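Local coordinates for protein sulfotransferase (Mus musculus, PDB 5X2B) that probably transfers sulfonate groups to acceptor molecules, as cytosolic sulfotransferases do, and holds adenosine-3'-5'-diphosphate in its nucleotide pocket, at residues A[112-117]-A[254-259]. Residues are numbered along the deposited sequence; the frame is centred on the assembly and turned at random.
Sequences NPKDTA and KQNRGF. Unlike the reference sequence in segment 254-259: Gly258 (reference Val).
CG of Lys114 lies over one face of the Phe259 ring, so a charged residue makes much of the apolar contact between two helix segments whose axes stay 12.6 Å apart. This CG sits 3.6 Å from the centroid of the Phe259 ring and only 21° off the ring normal, a CH-pi contact displaced toward the rim. Pro113 meets the same ring at its edge, with CG 3.7 Å from CZ of Phe259. With its CG anti to the backbone N (chi1 -173°), the Phe259 ring extends toward the first helix, where Lys114 and Pro113 meet it. Beyond CG the Lys114 chain is extended and takes NZ to Asn256 OD1, a modelled hydrogen bond so short that its exact geometry is doubtful; NZ also forms a salt bridge with Asp260 on the next turn. The contact joins the start of helix 113-126, which follows strand 105-110 of the parallel sheet in this P-loop-like sulfotransferase fold, to the late helix 253-266. Asn112 is the N-cap of the first helix: its OD1 accepts from Asp115 N at 2.9 Å, from above the carbonyl plane, and more weakly from Lys114 N. Replacing Phe259 by an alanine would probably open a gap beside Pro113 and leave CG of Lys114 without the ring face it packs on. Phe251 packs edge-to-face with the Phe259 ring, while Leu144 of helix 136-145 also touches it. Trp247 makes a cation-pi contact with Lys114, whose side chain lies about 11 Å from the bound nucleotide.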
ATOM      1  N   ASN A 112      -5.935  -0.085 -10.079  1.00 28.78           N
ATOM      2  CA  ASN A 112      -7.366  -0.067 -10.313  1.00 28.97           C
ATOM      3  C   ASN A 112      -8.027  -0.931  -9.287  1.00 33.79           C
ATOM      4  O   ASN A 112      -7.489  -1.956  -8.869  1.00 42.33           O
ATOM      5  CB  ASN A 112      -7.733  -0.603 -11.671  1.00 36.33           C
ATOM      6  CG  ASN A 112      -7.727  -2.085 -11.698  1.00 35.62           C
ATOM      7  OD1 ASN A 112      -8.760  -2.742 -11.526  1.00 33.90           O
ATOM      8  ND2 ASN A 112      -6.531  -2.639 -11.874  1.00 38.10           N
ATOM      9  N   PRO A 113      -9.198  -0.494  -8.851  1.00 36.12           N
ATOM     10  CA  PRO A 113      -9.904  -0.986  -7.669  1.00 26.10           C
ATOM     11  C   PRO A 113     -10.629  -2.304  -7.877  1.00 28.43           C
ATOM     12  O   PRO A 113     -11.039  -2.917  -6.895  1.00 28.99           O
ATOM     13  CB  PRO A 113     -10.913   0.127  -7.396  1.00 26.87           C
ATOM     14  CG  PRO A 113     -11.141   0.730  -8.662  1.00 22.14           C
ATOM     15  CD  PRO A 113      -9.840   0.713  -9.394  1.00 30.21           C
ATOM     16  N   LYS A 114     -10.773  -2.742  -9.116  1.00 22.57           N
ATOM     17  CA  LYS A 114     -11.445  -4.002  -9.338  1.00 37.23           C
ATOM     18  C   LYS A 114     -10.418  -5.046  -9.051  1.00 33.47           C
ATOM     19  O   LYS A 114     -10.678  -6.035  -8.405  1.00 28.31           O
ATOM     20  CB  LYS A 114     -11.959  -4.141 -10.765  1.00 30.71           C
ATOM     21  CG  LYS A 114     -13.331  -3.532 -10.962  1.00 39.68           C
ATOM     22  CD  LYS A 114     -13.754  -3.563 -12.421  1.00 42.91           C
ATOM     23  CE  LYS A 114     -14.991  -2.705 -12.604  1.00 49.29           C
ATOM     24  NZ  LYS A 114     -15.266  -2.347 -14.010  1.00 49.70           N
ATOM     25  N   ASP A 115      -9.223  -4.790  -9.512  1.00 33.27           N
ATOM     26  CA  ASP A 115      -8.125  -5.680  -9.220  1.00 39.90           C
ATOM     27  C   ASP A 115      -7.745  -5.691  -7.779  1.00 34.37           C
ATOM     28  O   ASP A 115      -7.302  -6.710  -7.255  1.00 31.12           O
ATOM     29  CB  ASP A 115      -6.924  -5.254  -9.998  1.00 36.46           C
ATOM     30  CG  ASP A 115      -7.134  -5.404 -11.435  1.00 35.03           C
ATOM     31  OD1 ASP A 115      -8.189  -5.949 -11.794  1.00 44.17           O
ATOM     32  OD2 ASP A 115      -6.252  -4.979 -12.190  1.00 32.48           O
ATOM     33  N   THR A 116      -7.891  -4.554  -7.132  1.00 34.54           N
ATOM     34  CA  THR A 116      -7.586  -4.497  -5.724  1.00 27.60           C
ATOM     35  C   THR A 116      -8.573  -5.360  -4.980  1.00 36.75           C
ATOM     36  O   THR A 116      -8.205  -6.288  -4.263  1.00 37.77           O
ATOM     37  CB  THR A 116      -7.679  -3.093  -5.242  1.00 36.40           C
ATOM     38  OG1 THR A 116      -6.743  -2.292  -5.978  1.00 26.96           O
ATOM     39  CG2 THR A 116      -7.368  -3.025  -3.797  1.00 25.03           C
ATOM     40  N   ALA A 117      -9.844  -5.077  -5.179  1.00 33.90           N
ATOM     41  CA  ALA A 117     -10.872  -5.870  -4.539  1.00 27.32           C
ATOM     42  C   ALA A 117     -10.475  -7.351  -4.564  1.00 34.31           C
ATOM     43  O   ALA A 117     -10.273  -7.983  -3.540  1.00 37.43           O
ATOM     44  CB  ALA A 117     -12.140  -5.654  -5.234  1.00 30.00           C
ATOM     45  N   LYS A 254     -23.594  -7.760 -13.590  1.00 38.39           N
ATOM     46  CA  LYS A 254     -24.306  -6.908 -12.652  1.00 40.46           C
ATOM     47  C   LYS A 254     -23.340  -6.158 -11.766  1.00 36.59           C
ATOM     48  O   LYS A 254     -23.323  -4.917 -11.719  1.00 38.77           O
ATOM     49  CB  LYS A 254     -25.183  -7.754 -11.784  1.00 35.85           C
ATOM     50  CG  LYS A 254     -26.497  -7.171 -11.617  1.00 26.77           C
ATOM     51  CD  LYS A 254     -27.268  -7.898 -10.561  1.00 50.82           C
ATOM     52  CE  LYS A 254     -28.794  -7.838 -10.802  1.00 79.78           C
ATOM     53  NZ  LYS A 254     -29.295  -8.624 -11.988  1.00 58.21           N
ATOM     54  N   GLN A 255     -22.517  -6.932 -11.078  1.00 28.28           N
ATOM     55  CA  GLN A 255     -21.508  -6.366 -10.202  1.00 23.55           C
ATOM     56  C   GLN A 255     -20.655  -5.331 -10.951  1.00 26.57           C
ATOM     57  O   GLN A 255     -20.231  -4.319 -10.420  1.00 30.63           O
ATOM     58  CB  GLN A 255     -20.637  -7.477  -9.705  1.00 26.50           C
ATOM     59  CG  GLN A 255     -21.392  -8.378  -8.818  1.00 21.52           C
ATOM     60  CD  GLN A 255     -20.621  -9.613  -8.543  1.00 30.30           C
ATOM     61  OE1 GLN A 255     -19.542  -9.806  -9.081  1.00 31.82           O
ATOM     62  NE2 GLN A 255     -21.162 -10.466  -7.737  1.00 29.38           N
ATOM     63  N   ASN A 256     -20.412  -5.548 -12.214  1.00 28.37           N
ATOM     64  CA  ASN A 256     -19.668  -4.541 -12.877  1.00 22.16           C
ATOM     65  C   ASN A 256     -20.506  -3.266 -13.026  1.00 44.86           C
ATOM     66  O   ASN A 256     -20.126  -2.214 -12.530  1.00 55.40           O
ATOM     67  CB  ASN A 256     -19.195  -5.044 -14.188  1.00 41.55           C
ATOM     68  CG  ASN A 256     -18.021  -4.270 -14.676  1.00 71.68           C
ATOM     69  OD1 ASN A 256     -17.193  -3.824 -13.875  1.00 74.43           O
ATOM     70  ND2 ASN A 256     -17.942  -4.064 -15.987  1.00 78.48           N
ATOM     71  N   ARG A 257     -21.667  -3.360 -13.658  1.00 36.89           N
ATOM     72  CA  ARG A 257     -22.529  -2.188 -13.839  1.00 32.33           C
ATOM     73  C   ARG A 257     -22.561  -1.412 -12.548  1.00 34.20           C
ATOM     74  O   ARG A 257     -22.393  -0.195 -12.516  1.00 39.59           O
ATOM     75  CB  ARG A 257     -23.978  -2.578 -14.171  1.00 47.04           C
ATOM     76  CG  ARG A 257     -24.241  -3.477 -15.440  1.00 66.10           C
ATOM     77  CD  ARG A 257     -24.364  -2.695 -16.771  1.00 71.95           C
ATOM     78  NE  ARG A 257     -24.493  -3.576 -17.943  1.00 74.56           N
ATOM     79  CZ  ARG A 257     -24.182  -3.225 -19.197  1.00 86.47           C
ATOM     80  NH1 ARG A 257     -23.728  -2.003 -19.467  1.00 50.92           N
ATOM     81  NH2 ARG A 257     -24.312  -4.098 -20.192  1.00 67.14           N
ATOM     82  N   GLY A 258     -22.833  -2.129 -11.472  1.00 34.56           N
ATOM     83  CA  GLY A 258     -23.001  -1.470 -10.202  1.00 28.79           C
ATOM     84  C   GLY A 258     -21.686  -0.773  -9.899  1.00 51.49           C
ATOM     85  O   GLY A 258     -21.656   0.377  -9.473  1.00 55.03           O
ATOM     86  N   PHE A 259     -20.594  -1.479 -10.157  1.00 37.15           N
ATOM     87  CA  PHE A 259     -19.255  -1.030  -9.772  1.00 52.18           C
ATOM     88  C   PHE A 259     -18.907   0.247 -10.514  1.00 31.24           C
ATOM     89  O   PHE A 259     -18.452   1.218  -9.958  1.00 47.13           O
ATOM     90  CB  PHE A 259     -18.211  -2.130 -10.105  1.00 38.46           C
ATOM     91  CG  PHE A 259     -16.852  -1.824  -9.589  1.00 32.02           C
ATOM     92  CD1 PHE A 259     -15.990  -1.036 -10.312  1.00 41.82           C
ATOM     93  CD2 PHE A 259     -16.455  -2.271  -8.348  1.00 41.69           C
ATOM     94  CE1 PHE A 259     -14.738  -0.721  -9.818  1.00 44.39           C
ATOM     95  CE2 PHE A 259     -15.203  -1.955  -7.835  1.00 51.22           C
ATOM     96  CZ  PHE A 259     -14.341  -1.178  -8.565  1.00 49.70           C
TER